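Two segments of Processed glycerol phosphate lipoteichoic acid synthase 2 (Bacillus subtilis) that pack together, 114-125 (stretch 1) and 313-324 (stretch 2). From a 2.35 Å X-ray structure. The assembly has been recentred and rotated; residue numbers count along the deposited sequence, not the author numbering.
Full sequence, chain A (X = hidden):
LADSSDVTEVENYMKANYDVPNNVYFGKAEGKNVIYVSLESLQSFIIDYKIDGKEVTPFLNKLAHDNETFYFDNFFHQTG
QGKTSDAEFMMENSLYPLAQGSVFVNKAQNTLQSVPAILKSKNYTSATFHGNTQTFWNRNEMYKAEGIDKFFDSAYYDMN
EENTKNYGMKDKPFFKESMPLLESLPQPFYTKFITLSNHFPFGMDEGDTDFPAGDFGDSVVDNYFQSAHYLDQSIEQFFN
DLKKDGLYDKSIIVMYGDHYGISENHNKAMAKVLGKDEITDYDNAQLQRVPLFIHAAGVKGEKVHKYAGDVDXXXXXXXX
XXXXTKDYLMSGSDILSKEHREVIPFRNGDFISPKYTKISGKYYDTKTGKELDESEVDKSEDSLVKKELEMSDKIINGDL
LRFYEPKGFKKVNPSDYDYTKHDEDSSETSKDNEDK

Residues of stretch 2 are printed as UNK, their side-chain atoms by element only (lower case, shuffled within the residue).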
# COMPACT_ATOMS: atom_id res chain seq x y z
N SER A 114 -9.70 11.37 -5.73
CA SER A 114 -9.41 10.04 -5.19
C SER A 114 -10.38 8.94 -5.61
O SER A 114 -11.52 9.21 -6.03
CB SER A 114 -9.46 10.11 -3.67
OG SER A 114 -8.56 11.11 -3.20
N VAL A 115 -9.93 7.70 -5.43
CA VAL A 115 -10.75 6.51 -5.57
C VAL A 115 -12.02 6.55 -4.71
O VAL A 115 -13.11 6.42 -5.25
CB VAL A 115 -9.91 5.25 -5.27
CG1 VAL A 115 -10.72 4.02 -5.53
CG2 VAL A 115 -8.65 5.27 -6.16
N PRO A 116 -11.91 6.77 -3.39
CA PRO A 116 -13.21 6.86 -2.70
C PRO A 116 -14.15 7.89 -3.30
O PRO A 116 -15.36 7.70 -3.25
CB PRO A 116 -12.84 7.25 -1.26
CG PRO A 116 -11.32 7.46 -1.24
CD PRO A 116 -10.76 6.86 -2.47
N ALA A 117 -13.61 8.96 -3.88
CA ALA A 117 -14.45 10.00 -4.49
C ALA A 117 -14.98 9.58 -5.86
O ALA A 117 -16.15 9.83 -6.19
CB ALA A 117 -13.72 11.33 -4.56
N ILE A 118 -14.13 8.92 -6.66
CA ILE A 118 -14.55 8.35 -7.93
C ILE A 118 -15.74 7.41 -7.72
O ILE A 118 -16.77 7.51 -8.39
CB ILE A 118 -13.38 7.59 -8.64
CG1 ILE A 118 -12.28 8.59 -9.02
CG2 ILE A 118 -13.89 6.82 -9.89
CD1 ILE A 118 -11.03 8.01 -9.60
N LEU A 119 -15.58 6.52 -6.76
CA LEU A 119 -16.57 5.53 -6.43
C LEU A 119 -17.92 6.05 -5.90
O LEU A 119 -18.86 5.27 -5.81
CB LEU A 119 -15.95 4.49 -5.50
CG LEU A 119 -14.93 3.64 -6.26
CD1 LEU A 119 -14.26 2.59 -5.39
CD2 LEU A 119 -15.63 3.00 -7.48
N LYS A 120 -18.03 7.35 -5.59
CA LYS A 120 -19.29 7.91 -5.09
C LYS A 120 -20.39 7.81 -6.12
O LYS A 120 -21.54 7.60 -5.77
CB LYS A 120 -19.16 9.39 -4.68
CG LYS A 120 -18.93 9.62 -3.20
CD LYS A 120 -17.87 10.68 -3.00
CE LYS A 120 -17.02 10.41 -1.74
NZ LYS A 120 -17.77 10.49 -0.44
N SER A 121 -20.03 7.98 -7.38
CA SER A 121 -20.98 7.94 -8.49
C SER A 121 -21.49 6.51 -8.73
O SER A 121 -22.50 6.31 -9.42
CB SER A 121 -20.31 8.46 -9.76
OG SER A 121 -19.13 7.72 -10.03
N LYS A 122 -20.78 5.54 -8.15
CA LYS A 122 -21.26 4.17 -8.03
C LYS A 122 -21.87 3.86 -6.64
O LYS A 122 -22.12 2.70 -6.33
CB LYS A 122 -20.13 3.16 -8.39
CG LYS A 122 -19.94 2.89 -9.91
CD LYS A 122 -19.81 1.36 -10.25
CE LYS A 122 -18.44 0.75 -9.83
NZ LYS A 122 -18.26 -0.77 -9.96
N ASN A 123 -22.12 4.89 -5.82
CA ASN A 123 -22.79 4.75 -4.49
C ASN A 123 -21.99 4.09 -3.36
O ASN A 123 -22.57 3.50 -2.43
CB ASN A 123 -24.15 4.05 -4.64
CG ASN A 123 -25.05 4.75 -5.61
OD1 ASN A 123 -25.29 5.95 -5.49
ND2 ASN A 123 -25.52 4.02 -6.60
N TYR A 124 -20.66 4.19 -3.42
CA TYR A 124 -19.82 3.64 -2.35
C TYR A 124 -19.78 4.56 -1.14
O TYR A 124 -19.54 5.77 -1.26
CB TYR A 124 -18.38 3.32 -2.84
CG TYR A 124 -18.27 2.02 -3.67
CD1 TYR A 124 -17.57 0.90 -3.19
CD2 TYR A 124 -18.84 1.93 -4.95
CE1 TYR A 124 -17.48 -0.26 -3.97
CE2 TYR A 124 -18.75 0.77 -5.71
CZ TYR A 124 -18.09 -0.32 -5.22
OH TYR A 124 -18.00 -1.45 -6.01
N THR A 125 -20.01 4.00 0.03
CA THR A 125 -19.72 4.73 1.24
C THR A 125 -18.26 4.40 1.60
O THR A 125 -17.84 3.27 1.46
CB THR A 125 -20.70 4.34 2.36
OG1 THR A 125 -22.05 4.66 1.97
CG2 THR A 125 -20.37 5.12 3.62
N UNK A 313 -1.53 0.16 -7.54
CA UNK A 313 -2.67 -0.52 -6.88
C UNK A 313 -4.05 0.03 -7.27
O UNK A 313 -4.95 -0.74 -7.61
c UNK A 313 -1.20 -1.19 -4.97
c UNK A 313 -2.52 -0.59 -5.34
c UNK A 313 -3.63 -1.45 -4.70
N UNK A 314 -4.19 1.35 -7.25
CA UNK A 314 -5.50 1.99 -7.43
C UNK A 314 -6.16 1.66 -8.78
O UNK A 314 -7.34 1.33 -8.79
c UNK A 314 -5.42 3.53 -7.22
N UNK A 315 -5.39 1.75 -9.90
CA UNK A 315 -5.94 1.32 -11.21
C UNK A 315 -6.16 -0.18 -11.35
O UNK A 315 -7.00 -0.60 -12.15
c UNK A 315 -3.64 2.18 -11.37
c UNK A 315 -4.87 1.76 -12.22
c UNK A 315 -4.19 2.61 -10.07
N UNK A 316 -5.42 -1.00 -10.62
CA UNK A 316 -5.65 -2.43 -10.69
C UNK A 316 -7.07 -2.66 -10.14
O UNK A 316 -7.91 -3.30 -10.79
c UNK A 316 -4.69 -4.68 -10.04
o UNK A 316 -3.23 -2.79 -10.26
c UNK A 316 -4.56 -3.21 -9.86
N UNK A 317 -7.32 -2.07 -8.98
CA UNK A 317 -8.56 -2.23 -8.24
C UNK A 317 -9.73 -1.63 -8.98
O UNK A 317 -10.77 -2.27 -9.09
c UNK A 317 -7.31 -3.73 -6.12
c UNK A 317 -7.30 -2.20 -6.09
c UNK A 317 -9.79 -1.66 -6.11
c UNK A 317 -8.46 -1.57 -6.87
N UNK A 318 -9.57 -0.42 -9.48
CA UNK A 318 -10.62 0.24 -10.22
C UNK A 318 -11.02 -0.59 -11.44
O UNK A 318 -12.20 -0.81 -11.69
c UNK A 318 -9.84 3.94 -9.72
c UNK A 318 -10.19 1.65 -10.62
c UNK A 318 -11.84 2.65 -8.85
c UNK A 318 -10.86 2.89 -10.03
N UNK A 319 -10.02 -1.09 -12.16
CA UNK A 319 -10.23 -1.96 -13.31
C UNK A 319 -11.00 -3.21 -12.94
O UNK A 319 -11.95 -3.54 -13.63
n UNK A 319 -7.16 -1.09 -15.44
c UNK A 319 -8.92 -2.27 -14.05
c UNK A 319 -8.38 -1.09 -14.80
c UNK A 319 -6.95 0.09 -16.00
c UNK A 319 -8.89 0.16 -14.98
n UNK A 319 -7.98 0.86 -15.74
N UNK A 320 -10.61 -3.86 -11.84
CA UNK A 320 -11.35 -5.02 -11.34
C UNK A 320 -12.83 -4.68 -11.12
O UNK A 320 -13.71 -5.51 -11.38
c UNK A 320 -9.51 -6.52 -10.20
c UNK A 320 -8.78 -6.67 -8.87
c UNK A 320 -9.90 -7.89 -10.72
c UNK A 320 -10.72 -5.58 -10.06
N UNK A 321 -13.11 -3.45 -10.68
CA UNK A 321 -14.48 -3.00 -10.41
C UNK A 321 -15.21 -2.52 -11.66
O UNK A 321 -16.37 -2.09 -11.59
c UNK A 321 -13.86 -0.88 -7.20
c UNK A 321 -14.04 -2.20 -7.94
c UNK A 321 -14.49 -1.89 -9.36
c UNK A 321 -15.07 -3.06 -7.24
N UNK A 322 -14.55 -2.59 -12.80
CA UNK A 322 -15.19 -2.18 -14.04
C UNK A 322 -15.16 -0.68 -14.27
O UNK A 322 -15.91 -0.18 -15.08
N UNK A 323 -14.29 0.05 -13.58
CA UNK A 323 -14.21 1.48 -13.88
C UNK A 323 -13.00 1.92 -14.67
O UNK A 323 -11.86 1.65 -14.32
c UNK A 323 -14.68 2.45 -12.72
c UNK A 323 -13.80 3.69 -12.58
c UNK A 323 -14.87 1.71 -11.41
N UNK A 324 -13.29 2.58 -15.79
CA UNK A 324 -12.31 3.05 -16.75
C UNK A 324 -11.51 4.25 -16.23
O UNK A 324 -12.09 5.30 -15.92
c UNK A 324 -12.08 3.92 -19.14
o UNK A 324 -12.57 4.56 -20.10
o UNK A 324 -10.85 3.66 -19.03
c UNK A 324 -13.03 3.42 -18.06

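Position 313 carries three side-chain carbons, one bearing the other two. They lie out of reach of stretch 1. The fork at the first carbon makes this Val313, already helical.

Position 314 has a single side-chain carbon. This CB points toward stretch 1 and sits 3.8 Å from Val115 CG2. It is Ala314.

At position 315 three carbons close a ring onto the backbone N. The CA-to-CB bond points away from stretch 1. This is Pro315.

Position 316 has one carbon carrying an oxygen and a carbon, the pattern of a threonine. Thr316 is out of reach, and its hydroxyl is hydrogen-bonded just outside the stretch.

Position 317 has four carbons, forked at the first, with one arm two carbons long. Its CA-to-CB bond points toward stretch 1, but the end of the side chain leads away. This is Ile317.

Position 318 has four carbons forked at the second. Its CA-to-CB bond points sideways, but its end comes nearer. One end carbon lies 3.8 Å from Val115 CG1 and 4.0 Å from Leu119 CD2, the other 4.2 Å from Ile118 CD1. It is Leu318.

Position 319 has one carbon and then a five-membered ring of three carbons and two nitrogens. This is His319, out of reach of stretch 1; both ring nitrogens are hydrogen-bonded outside the two stretches.

Position 320 again has four carbons forked at the second, out of reach of stretch 1. It is Leu320, the last residue of the helix.

Position 321 has the same four-carbon fork, but its CA-to-CB bond points toward stretch 1. One end carbon is 3.9 Å from Leu119 CD1, and the other is 3.6 Å from Tyr124 OH. It is Leu321.

Position 322 has no side-chain atoms and a positive phi. It is Gly322, in a Schellman motif. A CB here would be jammed against the preceding carbonyl O.

Position 323 has three carbons, one carrying two, and its CA-to-CB bond points toward stretch 1. One end carbon is 4.1 Å from Ile118 CG2, and the other is 4.0 Å from Lys122 CE. It is Val323.

Position 324 has two carbons, the second carrying two oxygens. It is Asp324, exposed and out of reach.

The contact is mainly apolar. Val115, Ile118 and Leu119 pack against Ala314, Leu318, Leu321 and Val323. One hydrogen bond joins the stretches: Lys122 NZ donates to Leu321 O at 2.8 Å. The amine thus meets a carbonyl beside the glycine turn, while Lys122 CE, next to the amine, touches Val323 CG1.

Stretch 2, residues 313-324: VAPTILHLLGVD
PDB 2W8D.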